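Local coordinates for Sn-glycerol-3-phosphate ABC transporter substrate-binding protein UspB (Mycobacterium tuberculosis, PDB 4MFI) that probably serves as the substrate-binding subunit of an ABC transporter, capturing glycerophosphocholine for uptake into the cell, at residues A[90-96]-A[314-319]; A[53-59]-A[334-339]; A[214-220]-A[233-237]. All coordinates share one frame; numbering follows the deposited sequence.

Contact 1: residues A[90-96]-A[314-319]; sequences IGTDVPD and KLSEER
Asp-96 and Arg-319 form the ionic part of this contact, a side-on salt bridge with one guanidinium nitrogen to each carboxylate oxygen. Arg-319 NE reaches Asp-96 OD1 at 2.8 Å on its syn lone pair, the N-H bent to 146°. Arg-319 NH2 meets Asp-96 OD2 at 2.9 Å and almost straight, at 174°. The two planes are nevertheless turned 46° apart, so the pair is twisted rather than coplanar. A bend at chi3 turns the guanidinium of Arg-319, which points away from the helix, toward the carboxylate. A water also joins the two residues, donating to Arg-319 O and, weakly, to Asp-96 OD1. Lys-33 NZ and the backbone N of Asp-40 share OD2, while Arg-319 NH1 binds Gly-35 O and Gly-37 O, so several bonds fix both groups.

The second polar link is Lys-314 NZ to Gly-91 O, 2.7 Å, with the ammonium above the carbonyl plane; Leu-89 O is a further acceptor for NZ.

Between the two links lie aliphatic contacts. Val-94 CG1 lies 3.8 Å from Lys-314 CD, so the lysine's methylenes run past the valine before the ammonium reaches Gly-91 O. Val-94 CG2 meets Leu-315 CD2, also at 3.8 Å, and Leu-315 CD1 lies against the carboxylate of Asp-96.

Ser-316 is the N-cap of helix 317-330, its OG accepting from Arg-319 N at 3.2 Å. The arrangement is thus a capped helix start bound by a salt bridge to the loop entering strand 97-101, at the edge of an alpha/beta domain of the periplasmic-binding-protein fold.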
ATOM      1  N   ILE A  90      12.995   4.888  24.461  1.00 25.30           N
ATOM      2  CA  ILE A  90      13.375   5.422  25.771  1.00 27.57           C
ATOM      3  C   ILE A  90      14.896   5.498  25.930  1.00 28.27           C
ATOM      4  O   ILE A  90      15.415   6.412  26.578  1.00 32.96           O
ATOM      5  CB  ILE A  90      12.752   4.632  26.944  1.00 31.92           C
ATOM      6  CG1 ILE A  90      13.095   5.305  28.277  1.00 34.90           C
ATOM      7  CG2 ILE A  90      13.229   3.184  26.952  1.00 32.52           C
ATOM      8  CD1 ILE A  90      12.620   6.751  28.397  1.00 37.76           C
ATOM      9  N   GLY A  91      15.605   4.548  25.323  1.00 24.06           N
ATOM     10  CA  GLY A  91      17.055   4.489  25.422  1.00 23.90           C
ATOM     11  C   GLY A  91      17.750   4.612  24.075  1.00 24.39           C
ATOM     12  O   GLY A  91      17.198   5.176  23.125  1.00 23.91           O
ATOM     13  N   THR A  92      18.964   4.072  23.983  1.00 24.53           N
ATOM     14  CA  THR A  92      19.761   4.193  22.763  1.00 26.34           C
ATOM     15  C   THR A  92      19.927   2.878  21.995  1.00 25.24           C
ATOM     16  O   THR A  92      20.653   2.822  21.000  1.00 27.31           O
ATOM     17  CB  THR A  92      21.146   4.822  23.042  1.00 28.72           C
ATOM     18  OG1 THR A  92      21.822   4.079  24.066  1.00 29.32           O
ATOM     19  CG2 THR A  92      20.987   6.266  23.493  1.00 29.29           C
ATOM     20  N   ASP A  93      19.248   1.825  22.444  1.00 23.30           N
ATOM     21  CA  ASP A  93      19.239   0.569  21.701  1.00 25.60           C
ATOM     22  C   ASP A  93      18.152   0.598  20.626  1.00 22.66           C
ATOM     23  O   ASP A  93      17.363  -0.338  20.486  1.00 24.43           O
ATOM     24  CB  ASP A  93      19.056  -0.629  22.638  1.00 31.89           C
ATOM     25  CG  ASP A  93      20.251  -0.844  23.550  1.00 39.30           C
ATOM     26  OD1 ASP A  93      20.146  -0.533  24.756  1.00 42.15           O
ATOM     27  OD2 ASP A  93      21.296  -1.322  23.062  1.00 41.33           O
ATOM     28  N   VAL A  94      18.112   1.697  19.881  1.00 18.91           N
ATOM     29  CA  VAL A  94      17.213   1.837  18.746  1.00 16.03           C
ATOM     30  C   VAL A  94      17.844   1.182  17.527  1.00 14.12           C
ATOM     31  O   VAL A  94      19.062   0.989  17.480  1.00 16.31           O
ATOM     32  CB  VAL A  94      16.915   3.327  18.441  1.00 15.67           C
ATOM     33  CG1 VAL A  94      16.080   3.948  19.559  1.00 18.82           C
ATOM     34  CG2 VAL A  94      18.204   4.100  18.222  1.00 15.90           C
ATOM     35  N   PRO A  95      17.019   0.819  16.537  1.00 12.47           N
ATOM     36  CA  PRO A  95      17.573   0.319  15.276  1.00 12.08           C
ATOM     37  C   PRO A  95      18.280   1.439  14.524  1.00 11.05           C
ATOM     38  O   PRO A  95      18.020   2.618  14.789  1.00 11.73           O
ATOM     39  CB  PRO A  95      16.328  -0.116  14.499  1.00 12.35           C
ATOM     40  CG  PRO A  95      15.206   0.709  15.081  1.00 12.05           C
ATOM     41  CD  PRO A  95      15.544   0.808  16.545  1.00 12.38           C
ATOM     42  N   ASP A  96      19.165   1.079  13.603  1.00 10.57           N
ATOM     43  CA  ASP A  96      19.707   2.051  12.658  1.00  9.79           C
ATOM     44  C   ASP A  96      18.778   2.237  11.471  1.00  9.22           C
ATOM     45  O   ASP A  96      18.683   3.333  10.901  1.00  9.01           O
ATOM     46  CB  ASP A  96      21.079   1.602  12.163  1.00 10.74           C
ATOM     47  CG  ASP A  96      22.107   1.602  13.262  1.00 11.57           C
ATOM     48  OD1 ASP A  96      22.733   2.658  13.493  1.00 13.05           O
ATOM     49  OD2 ASP A  96      22.273   0.547  13.911  1.00 12.41           O
ATOM     50  N   LYS A 314      17.812   9.600  16.763  1.00 14.29           N
ATOM     51  CA  LYS A 314      18.793   9.537  17.851  1.00 17.63           C
ATOM     52  C   LYS A 314      20.007   8.651  17.545  1.00 18.71           C
ATOM     53  O   LYS A 314      20.509   7.929  18.408  1.00 24.58           O
ATOM     54  CB  LYS A 314      18.138   9.143  19.175  1.00 21.62           C
ATOM     55  CG  LYS A 314      17.610   7.731  19.241  1.00 24.70           C
ATOM     56  CD  LYS A 314      17.487   7.278  20.689  1.00 28.68           C
ATOM     57  CE  LYS A 314      16.754   8.306  21.531  1.00 30.08           C
ATOM     58  NZ  LYS A 314      16.404   7.784  22.880  1.00 31.21           N
ATOM     59  N   LEU A 315      20.478   8.726  16.308  1.00 16.33           N
ATOM     60  CA  LEU A 315      21.745   8.119  15.924  1.00 16.14           C
ATOM     61  C   LEU A 315      22.782   9.222  15.802  1.00 16.53           C
ATOM     62  O   LEU A 315      22.435  10.375  15.531  1.00 17.21           O
ATOM     63  CB  LEU A 315      21.623   7.426  14.564  1.00 16.25           C
ATOM     64  CG  LEU A 315      20.582   6.340  14.300  1.00 17.81           C
ATOM     65  CD1 LEU A 315      20.886   5.663  12.962  1.00 17.08           C
ATOM     66  CD2 LEU A 315      20.503   5.322  15.423  1.00 19.07           C
ATOM     67  N   SER A 316      24.052   8.879  15.988  1.00 15.63           N
ATOM     68  CA  SER A 316      25.127   9.801  15.645  1.00 15.98           C
ATOM     69  C   SER A 316      25.076  10.079  14.143  1.00 15.76           C
ATOM     70  O   SER A 316      24.490   9.301  13.379  1.00 15.40           O
ATOM     71  CB  SER A 316      26.482   9.205  16.010  1.00 17.60           C
ATOM     72  OG  SER A 316      26.803   8.121  15.153  1.00 17.53           O
ATOM     73  N   GLU A 317      25.678  11.189  13.717  1.00 17.05           N
ATOM     74  CA  GLU A 317      25.700  11.522  12.295  1.00 18.38           C
ATOM     75  C   GLU A 317      26.366  10.431  11.463  1.00 16.52           C
ATOM     76  O   GLU A 317      25.877  10.091  10.386  1.00 15.42           O
ATOM     77  CB  GLU A 317      26.364  12.879  12.040  1.00 26.28           C
ATOM     78  CG  GLU A 317      25.382  14.048  12.011  1.00 35.73           C
ATOM     79  CD  GLU A 317      24.314  13.902  10.931  1.00 43.23           C
ATOM     80  OE1 GLU A 317      24.580  13.245   9.897  1.00 47.37           O
ATOM     81  OE2 GLU A 317      23.205  14.449  11.117  1.00 44.12           O
ATOM     82  N   GLU A 318      27.467   9.875  11.967  1.00 16.10           N
ATOM     83  CA  GLU A 318      28.156   8.796  11.260  1.00 18.26           C
ATOM     84  C   GLU A 318      27.232   7.602  11.048  1.00 15.40           C
ATOM     85  O   GLU A 318      27.177   7.037   9.951  1.00 16.05           O
ATOM     86  CB  GLU A 318      29.425   8.355  12.002  1.00 24.89           C
ATOM     87  CG  GLU A 318      30.032   7.060  11.452  1.00 31.68           C
ATOM     88  CD  GLU A 318      31.438   6.780  11.963  1.00 39.02           C
ATOM     89  OE1 GLU A 318      32.168   7.745  12.282  1.00 40.89           O
ATOM     90  OE2 GLU A 318      31.820   5.590  12.039  1.00 42.40           O
ATOM     91  N   ARG A 319      26.499   7.218  12.090  1.00 14.60           N
ATOM     92  CA  ARG A 319      25.591   6.085  11.963  1.00 13.48           C
ATOM     93  C   ARG A 319      24.436   6.376  11.008  1.00 12.52           C
ATOM     94  O   ARG A 319      23.975   5.474  10.314  1.00 12.79           O
ATOM     95  CB  ARG A 319      25.076   5.617  13.329  1.00 14.15           C
ATOM     96  CG  ARG A 319      26.177   5.053  14.222  1.00 15.21           C
ATOM     97  CD  ARG A 319      25.632   4.267  15.408  1.00 17.05           C
ATOM     98  NE  ARG A 319      25.056   2.987  15.000  1.00 17.47           N
ATOM     99  CZ  ARG A 319      25.752   1.860  14.875  1.00 17.27           C
ATOM    100  NH1 ARG A 319      27.060   1.844  15.129  1.00 17.92           N
ATOM    101  NH2 ARG A 319      25.145   0.744  14.496  1.00 16.61           N
TER
HETATM  102  O   HOH W   1      24.365   2.867  11.199  1.00 14.42           O

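Contact 2: residues A[53-59]-A[334-339]; sequences ERELIGR and TNTAYF
Arg-59 lies over one face of the Tyr-338 ring in a cation-pi contact: its CZ stands 4.3 Å from the ring centroid and 18° off the normal. The planes are inclined by 39°, so this is no flat stack, and the nearest approach is Arg-59 NH2 to Tyr-338 CD1, 3.6 Å. At the guanidinium edge, Arg-59 NH1 donates to Asn-335 OD1 at 3.0 Å, the N-H somewhat bent and arriving nearly along the C=O axis. Alongside Asn-335, Leu-56 divides its methyls: CD2 touches Asn-335 CB at 3.7 Å and also Tyr-338 CD2, whereas CD1 meets Phe-339 CD1 at 4.0 Å. The far end of the tyrosine ring reaches Glu-55, whose CG is 3.4 Å from Tyr-338 OH.

Further out, Glu-55 sets the rotation of the guanidinium. One turn before Arg-59 on the same helix, it bends at chi2 and takes Arg-59 NE on the anti lone pair of OE2 at 2.8 Å, in the guanidinium plane. With Asn-335 also bound in that plane, a face is left turned to the tyrosine. The amide of Asn-335 is itself held through ND2 on Phe-329 O, and Phe-329 also touches the arginine. Glu-53 brings its CG to the edge of the Phe-339 ring and directs its carboxylate elsewhere, to His-45, Ser-43 and Tyr-150.

Ile-57 packs on strand 69-73, evidence that helix 50-63 covers the sheet. Helices 50-63 and 333-343 run antiparallel here, their local axes 163° apart in direction and 10.7 Å at closest approach, a side-by-side pair of outer helices in an alpha/beta domain of the periplasmic-binding-protein fold.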
ATOM      1  N   GLU A  53      16.286 -10.827   2.247  1.00 11.48           N
ATOM      2  CA  GLU A  53      16.955  -9.788   3.023  1.00 11.90           C
ATOM      3  C   GLU A  53      18.395 -10.173   3.370  1.00 12.13           C
ATOM      4  O   GLU A  53      19.302  -9.337   3.304  1.00 12.53           O
ATOM      5  CB  GLU A  53      16.150  -9.457   4.281  1.00 11.41           C
ATOM      6  CG  GLU A  53      14.792  -8.845   3.963  1.00 12.22           C
ATOM      7  CD  GLU A  53      13.996  -8.479   5.195  1.00 13.36           C
ATOM      8  OE1 GLU A  53      13.983  -9.285   6.151  1.00 15.26           O
ATOM      9  OE2 GLU A  53      13.374  -7.385   5.205  1.00 13.28           O
ATOM     10  N   ARG A  54      18.616 -11.431   3.739  1.00 12.54           N
ATOM     11  CA  ARG A  54      19.979 -11.890   4.001  1.00 13.56           C
ATOM     12  C   ARG A  54      20.851 -11.802   2.746  1.00 14.07           C
ATOM     13  O   ARG A  54      22.039 -11.486   2.831  1.00 14.83           O
ATOM     14  CB  ARG A  54      19.988 -13.308   4.567  1.00 16.05           C
ATOM     15  CG  ARG A  54      19.484 -13.384   6.001  1.00 18.55           C
ATOM     16  CD  ARG A  54      19.693 -14.768   6.599  1.00 22.97           C
ATOM     17  NE  ARG A  54      19.016 -15.807   5.827  1.00 26.78           N
ATOM     18  CZ  ARG A  54      17.776 -16.223   6.062  1.00 29.52           C
ATOM     19  NH1 ARG A  54      17.070 -15.692   7.053  1.00 30.17           N
ATOM     20  NH2 ARG A  54      17.241 -17.174   5.308  1.00 30.30           N
ATOM     21  N   GLU A  55      20.260 -12.072   1.586  1.00 13.12           N
ATOM     22  CA  GLU A  55      20.990 -11.954   0.329  1.00 13.02           C
ATOM     23  C   GLU A  55      21.361 -10.498   0.055  1.00 13.12           C
ATOM     24  O   GLU A  55      22.488 -10.202  -0.347  1.00 13.47           O
ATOM     25  CB  GLU A  55      20.176 -12.543  -0.834  1.00 12.00           C
ATOM     26  CG  GLU A  55      20.722 -12.214  -2.229  1.00 13.97           C
ATOM     27  CD  GLU A  55      22.090 -12.813  -2.516  1.00 15.00           C
ATOM     28  OE1 GLU A  55      22.469 -13.811  -1.861  1.00 18.34           O
ATOM     29  OE2 GLU A  55      22.788 -12.282  -3.415  1.00 15.85           O
ATOM     30  N   LEU A  56      20.423  -9.583   0.285  1.00 12.77           N
ATOM     31  CA  LEU A  56      20.697  -8.166   0.071  1.00 12.18           C
ATOM     32  C   LEU A  56      21.777  -7.659   1.031  1.00 11.21           C
ATOM     33  O   LEU A  56      22.636  -6.859   0.649  1.00 11.46           O
ATOM     34  CB  LEU A  56      19.416  -7.343   0.208  1.00 13.03           C
ATOM     35  CG  LEU A  56      18.382  -7.596  -0.890  1.00 14.71           C
ATOM     36  CD1 LEU A  56      17.109  -6.798  -0.643  1.00 18.07           C
ATOM     37  CD2 LEU A  56      18.973  -7.277  -2.262  1.00 17.84           C
ATOM     38  N   ILE A  57      21.747  -8.144   2.270  1.00 10.67           N
ATOM     39  CA  ILE A  57      22.770  -7.794   3.254  1.00 12.32           C
ATOM     40  C   ILE A  57      24.147  -8.290   2.806  1.00 13.27           C
ATOM     41  O   ILE A  57      25.149  -7.584   2.946  1.00 12.12           O
ATOM     42  CB  ILE A  57      22.410  -8.346   4.654  1.00 12.19           C
ATOM     43  CG1 ILE A  57      21.280  -7.517   5.276  1.00 13.66           C
ATOM     44  CG2 ILE A  57      23.627  -8.344   5.578  1.00 13.39           C
ATOM     45  CD1 ILE A  57      20.686  -8.139   6.524  1.00 12.99           C
ATOM     46  N   GLY A  58      24.185  -9.497   2.245  1.00 13.09           N
ATOM     47  CA  GLY A  58      25.427 -10.053   1.736  1.00 13.32           C
ATOM     48  C   GLY A  58      25.984  -9.199   0.613  1.00 12.34           C
ATOM     49  O   GLY A  58      27.190  -8.927   0.563  1.00 14.38           O
ATOM     50  N   ARG A  59      25.106  -8.775  -0.294  1.00 12.21           N
ATOM     51  CA  ARG A  59      25.515  -7.901  -1.391  1.00 11.09           C
ATOM     52  C   ARG A  59      26.045  -6.574  -0.852  1.00 11.18           C
ATOM     53  O   ARG A  59      27.043  -6.046  -1.347  1.00 12.67           O
ATOM     54  CB  ARG A  59      24.348  -7.648  -2.354  1.00 11.65           C
ATOM     55  CG  ARG A  59      23.829  -8.901  -3.053  1.00 12.23           C
ATOM     56  CD  ARG A  59      22.601  -8.594  -3.906  1.00 11.74           C
ATOM     57  NE  ARG A  59      22.117  -9.794  -4.584  1.00 12.79           N
ATOM     58  CZ  ARG A  59      21.254  -9.795  -5.595  1.00 14.48           C
ATOM     59  NH1 ARG A  59      20.764  -8.651  -6.058  1.00 13.81           N
ATOM     60  NH2 ARG A  59      20.894 -10.942  -6.155  1.00 16.21           N
ATOM     61  N   THR A 334      18.960  -2.828  -9.299  1.00 11.33           N
ATOM     62  CA  THR A 334      19.225  -4.264  -9.279  1.00 14.21           C
ATOM     63  C   THR A 334      18.565  -4.935  -8.077  1.00 12.59           C
ATOM     64  O   THR A 334      17.931  -5.992  -8.189  1.00 13.27           O
ATOM     65  CB  THR A 334      20.748  -4.518  -9.191  1.00 19.31           C
ATOM     66  OG1 THR A 334      21.379  -4.045 -10.386  1.00 25.96           O
ATOM     67  CG2 THR A 334      21.048  -5.988  -9.022  1.00 22.95           C
ATOM     68  N   ASN A 335      18.710  -4.311  -6.919  1.00 10.53           N
ATOM     69  CA  ASN A 335      18.299  -4.953  -5.683  1.00  9.83           C
ATOM     70  C   ASN A 335      16.801  -4.904  -5.438  1.00  9.35           C
ATOM     71  O   ASN A 335      16.229  -5.856  -4.903  1.00  9.65           O
ATOM     72  CB  ASN A 335      19.091  -4.386  -4.509  1.00 10.42           C
ATOM     73  CG  ASN A 335      20.539  -4.795  -4.560  1.00 10.92           C
ATOM     74  OD1 ASN A 335      20.872  -5.847  -5.110  1.00 12.03           O
ATOM     75  ND2 ASN A 335      21.415  -3.971  -3.997  1.00 12.05           N
ATOM     76  N   THR A 336      16.150  -3.812  -5.828  1.00  9.54           N
ATOM     77  CA  THR A 336      14.697  -3.779  -5.711  1.00  9.08           C
ATOM     78  C   THR A 336      14.053  -4.748  -6.712  1.00 10.05           C
ATOM     79  O   THR A 336      13.034  -5.367  -6.414  1.00 10.63           O
ATOM     80  CB  THR A 336      14.111  -2.346  -5.839  1.00  7.63           C
ATOM     81  OG1 THR A 336      12.736  -2.361  -5.432  1.00  7.82           O
ATOM     82  CG2 THR A 336      14.209  -1.818  -7.267  1.00  9.46           C
ATOM     83  N   ALA A 337      14.665  -4.902  -7.883  1.00 10.45           N
ATOM     84  CA  ALA A 337      14.196  -5.894  -8.847  1.00 10.81           C
ATOM     85  C   ALA A 337      14.280  -7.291  -8.244  1.00 11.15           C
ATOM     86  O   ALA A 337      13.320  -8.064  -8.310  1.00 11.68           O
ATOM     87  CB  ALA A 337      15.001  -5.818 -10.136  1.00 11.33           C
ATOM     88  N   TYR A 338      15.426  -7.607  -7.644  1.00 10.87           N
ATOM     89  CA  TYR A 338      15.606  -8.887  -6.964  1.00 11.66           C
ATOM     90  C   TYR A 338      14.578  -9.101  -5.852  1.00 10.55           C
ATOM     91  O   TYR A 338      13.942 -10.162  -5.775  1.00 12.05           O
ATOM     92  CB  TYR A 338      17.027  -9.012  -6.404  1.00 12.07           C
ATOM     93  CG  TYR A 338      17.204 -10.201  -5.491  1.00 14.93           C
ATOM     94  CD1 TYR A 338      17.343 -11.484  -6.006  1.00 16.99           C
ATOM     95  CD2 TYR A 338      17.211 -10.042  -4.109  1.00 15.52           C
ATOM     96  CE1 TYR A 338      17.492 -12.573  -5.167  1.00 18.27           C
ATOM     97  CE2 TYR A 338      17.361 -11.117  -3.265  1.00 18.41           C
ATOM     98  CZ  TYR A 338      17.498 -12.381  -3.794  1.00 19.46           C
ATOM     99  OH  TYR A 338      17.644 -13.453  -2.947  1.00 22.82           O
ATOM    100  N   PHE A 339      14.414  -8.096  -4.994  1.00 10.63           N
ATOM    101  CA  PHE A 339      13.461  -8.191  -3.896  1.00 10.61           C
ATOM    102  C   PHE A 339      12.051  -8.457  -4.426  1.00  9.64           C
ATOM    103  O   PHE A 339      11.326  -9.308  -3.895  1.00 10.31           O
ATOM    104  CB  PHE A 339      13.491  -6.909  -3.059  1.00  9.56           C
ATOM    105  CG  PHE A 339      12.736  -7.010  -1.762  1.00  9.64           C
ATOM    106  CD1 PHE A 339      13.261  -7.722  -0.689  1.00 11.64           C
ATOM    107  CD2 PHE A 339      11.520  -6.361  -1.600  1.00 11.09           C
ATOM    108  CE1 PHE A 339      12.576  -7.804   0.515  1.00 12.37           C
ATOM    109  CE2 PHE A 339      10.827  -6.441  -0.398  1.00 11.74           C
ATOM    110  CZ  PHE A 339      11.359  -7.168   0.659  1.00 12.84           C
TER

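Contact 3: residues A[214-220]-A[233-237]; sequences NWAFGGA and ATIAA
Asn-214 lays the oxygen of its amide over the methyls of helix 232-245: OD1 is 3.3 Å from Ala-237 CB and 3.6 Å from Thr-234 CG2. The side chain gets there by placing CG opposite the backbone N (chi1 -165°), which carries the amide toward helix 232-245. Its nearest neighbours on that helix are these two methyls, and OD1, buried by the contact, has no polar partner in the model.

Ala-237 CB also touches Phe-217 CB, at 4.1 Å. The ring of Phe-217 continues past it to meet Phe-240 further along the same helix and Trp-177 of helix 177-191.

Between these side chains the backbone itself forms the surface. Helix 211-216 ends in a Schellman motif: Gly-218 takes up positive phi (88°), and Gly-219 N bonds back to Asn-214 O while Gly-218 N bonds to Trp-215 O. The turn brings Gly-219 down on the neighbouring helix, its CA 4.0 Å from Thr-234 CA and 3.4 Å from Thr-234 OG1. Ala-233 CB packs on Gly-218, 3.5 Å from its O. Alanines and glycines thus permit this closeness, in which the glycine-rich Schellman C-terminus of helix 211-216 packs on the start of helix 232-245 within the alpha/beta periplasmic-binding-protein fold.

Past the turn, Thr-234 OG1 lies 3.1 Å from Ala-220 O, and the hydroxyl has another partner in Thr-228 O. Ala-220 O in turn accepts from the hydroxyl of Thr-228, beside the short hairpin of strands 222-223 and 226-227. At the opposite border a water donates to both Phe-217 O and Ala-233 O, bridging the first helix's end to the start of the second.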
ATOM      1  N   ASN A 214     -13.393   5.888  -4.768  1.00  4.76           N
ATOM      2  CA  ASN A 214     -13.753   7.182  -4.217  1.00  4.47           C
ATOM      3  C   ASN A 214     -13.104   8.308  -5.038  1.00  5.42           C
ATOM      4  O   ASN A 214     -13.792   9.202  -5.544  1.00  5.21           O
ATOM      5  CB  ASN A 214     -13.326   7.225  -2.743  1.00  5.16           C
ATOM      6  CG  ASN A 214     -13.966   8.353  -1.966  1.00  5.14           C
ATOM      7  OD1 ASN A 214     -15.014   8.895  -2.339  1.00  6.64           O
ATOM      8  ND2 ASN A 214     -13.340   8.699  -0.848  1.00  5.58           N
ATOM      9  N   TRP A 215     -11.786   8.244  -5.208  1.00  5.39           N
ATOM     10  CA  TRP A 215     -11.076   9.217  -6.036  1.00  4.12           C
ATOM     11  C   TRP A 215     -11.607   9.270  -7.478  1.00  4.33           C
ATOM     12  O   TRP A 215     -11.713  10.350  -8.065  1.00  6.19           O
ATOM     13  CB  TRP A 215      -9.589   8.880  -6.080  1.00  5.07           C
ATOM     14  CG  TRP A 215      -8.840   9.117  -4.802  1.00  4.59           C
ATOM     15  CD1 TRP A 215      -9.147  10.004  -3.799  1.00  4.77           C
ATOM     16  CD2 TRP A 215      -7.637   8.458  -4.402  1.00  4.17           C
ATOM     17  NE1 TRP A 215      -8.197   9.929  -2.802  1.00  4.80           N
ATOM     18  CE2 TRP A 215      -7.257   8.992  -3.154  1.00  4.49           C
ATOM     19  CE3 TRP A 215      -6.837   7.464  -4.985  1.00  5.68           C
ATOM     20  CZ2 TRP A 215      -6.117   8.561  -2.479  1.00  6.19           C
ATOM     21  CZ3 TRP A 215      -5.707   7.042  -4.317  1.00  6.82           C
ATOM     22  CH2 TRP A 215      -5.354   7.593  -3.080  1.00  5.55           C
ATOM     23  N   ALA A 216     -11.904   8.105  -8.055  1.00  4.59           N
ATOM     24  CA  ALA A 216     -12.376   8.038  -9.435  1.00  5.35           C
ATOM     25  C   ALA A 216     -13.685   8.801  -9.627  1.00  5.39           C
ATOM     26  O   ALA A 216     -13.957   9.333 -10.711  1.00  6.10           O
ATOM     27  CB  ALA A 216     -12.541   6.584  -9.865  1.00  6.21           C
ATOM     28  N   PHE A 217     -14.483   8.854  -8.566  1.00  5.62           N
ATOM     29  CA  PHE A 217     -15.771   9.545  -8.580  1.00  6.77           C
ATOM     30  C   PHE A 217     -15.663  10.987  -8.080  1.00  6.76           C
ATOM     31  O   PHE A 217     -16.673  11.683  -7.965  1.00  8.96           O
ATOM     32  CB  PHE A 217     -16.799   8.760  -7.751  1.00  6.22           C
ATOM     33  CG  PHE A 217     -17.431   7.607  -8.489  1.00  6.10           C
ATOM     34  CD1 PHE A 217     -18.186   7.838  -9.634  1.00  8.20           C
ATOM     35  CD2 PHE A 217     -17.301   6.297  -8.029  1.00  6.19           C
ATOM     36  CE1 PHE A 217     -18.795   6.790 -10.315  1.00  7.84           C
ATOM     37  CE2 PHE A 217     -17.912   5.233  -8.707  1.00  7.09           C
ATOM     38  CZ  PHE A 217     -18.657   5.482  -9.851  1.00  6.64           C
ATOM     39  N   GLY A 218     -14.439  11.438  -7.802  1.00  5.43           N
ATOM     40  CA  GLY A 218     -14.208  12.803  -7.366  1.00  6.46           C
ATOM     41  C   GLY A 218     -14.300  12.998  -5.866  1.00  6.25           C
ATOM     42  O   GLY A 218     -14.241  14.130  -5.386  1.00  8.38           O
ATOM     43  N   GLY A 219     -14.453  11.904  -5.126  1.00  6.13           N
ATOM     44  CA  GLY A 219     -14.486  11.958  -3.677  1.00  5.96           C
ATOM     45  C   GLY A 219     -13.110  11.832  -3.050  1.00  5.33           C
ATOM     46  O   GLY A 219     -12.108  11.612  -3.739  1.00  6.99           O
ATOM     47  N   ALA A 220     -13.065  11.956  -1.725  1.00  5.06           N
ATOM     48  CA  ALA A 220     -11.851  11.702  -0.958  1.00  5.13           C
ATOM     49  C   ALA A 220     -12.247  11.606   0.497  1.00  4.59           C
ATOM     50  O   ALA A 220     -13.273  12.154   0.906  1.00  5.92           O
ATOM     51  CB  ALA A 220     -10.852  12.828  -1.148  1.00  6.07           C
ATOM     52  N   ALA A 233     -19.511  14.420  -3.513  1.00  7.86           N
ATOM     53  CA  ALA A 233     -18.876  13.407  -4.354  1.00  6.99           C
ATOM     54  C   ALA A 233     -18.486  12.163  -3.554  1.00  6.63           C
ATOM     55  O   ALA A 233     -18.581  11.040  -4.050  1.00  7.12           O
ATOM     56  CB  ALA A 233     -17.675  13.979  -5.086  1.00  8.00           C
ATOM     57  N   THR A 234     -18.064  12.360  -2.310  1.00  5.75           N
ATOM     58  CA  THR A 234     -17.684  11.239  -1.461  1.00  6.16           C
ATOM     59  C   THR A 234     -18.902  10.424  -1.053  1.00  4.92           C
ATOM     60  O   THR A 234     -18.880   9.191  -1.072  1.00  6.04           O
ATOM     61  CB  THR A 234     -16.954  11.731  -0.217  1.00  4.94           C
ATOM     62  OG1 THR A 234     -15.880  12.581  -0.633  1.00  6.07           O
ATOM     63  CG2 THR A 234     -16.404  10.548   0.581  1.00  6.46           C
ATOM     64  N   ILE A 235     -19.974  11.113  -0.680  1.00  5.95           N
ATOM     65  CA  ILE A 235     -21.221  10.422  -0.367  1.00  6.19           C
ATOM     66  C   ILE A 235     -21.729   9.639  -1.587  1.00  6.35           C
ATOM     67  O   ILE A 235     -22.201   8.508  -1.456  1.00  6.93           O
ATOM     68  CB  ILE A 235     -22.284  11.402   0.175  1.00  8.57           C
ATOM     69  CG1 ILE A 235     -21.860  11.896   1.566  1.00 13.40           C
ATOM     70  CG2 ILE A 235     -23.661  10.735   0.231  1.00  7.95           C
ATOM     71  CD1 ILE A 235     -22.753  12.935   2.148  1.00 16.69           C
ATOM     72  N   ALA A 236     -21.597  10.219  -2.777  1.00  6.31           N
ATOM     73  CA  ALA A 236     -21.999   9.527  -4.000  1.00  6.54           C
ATOM     74  C   ALA A 236     -21.184   8.252  -4.231  1.00  6.82           C
ATOM     75  O   ALA A 236     -21.743   7.216  -4.602  1.00  6.86           O
ATOM     76  CB  ALA A 236     -21.903  10.456  -5.196  1.00  8.08           C
ATOM     77  N   ALA A 237     -19.869   8.322  -4.015  1.00  6.01           N
ATOM     78  CA  ALA A 237     -19.027   7.130  -4.112  1.00  5.19           C
ATOM     79  C   ALA A 237     -19.441   6.085  -3.077  1.00  4.83           C
ATOM     80  O   ALA A 237     -19.494   4.887  -3.375  1.00  5.89           O
ATOM     81  CB  ALA A 237     -17.559   7.494  -3.954  1.00  5.54           C
TER
HETATM   82  O   HOH W   2     -19.198  11.178  -6.883  1.00 18.07           O

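All three contacts are partly buried; contact 1 lies farthest out, its centre 28 Å from the chain's centre against 21 Å for contact 2 and 20 Å for contact 3. Contacts 1 and 2 are neighbours through sequence, since helix 317-330 starts in contact 1 and is followed by helix 333-343 of contact 2; their nearest atoms are still about 11 Å apart. Contact 3, on the other side of the chain's centre, joins elements close in sequence. Charge dominates where a loop meets a helix start in contact 1. Contact 2, helix against helix, sets its arginine against an aromatic face as well as an amide. Contact 3 relies on small residues and backbone proximity, without any ionic pair.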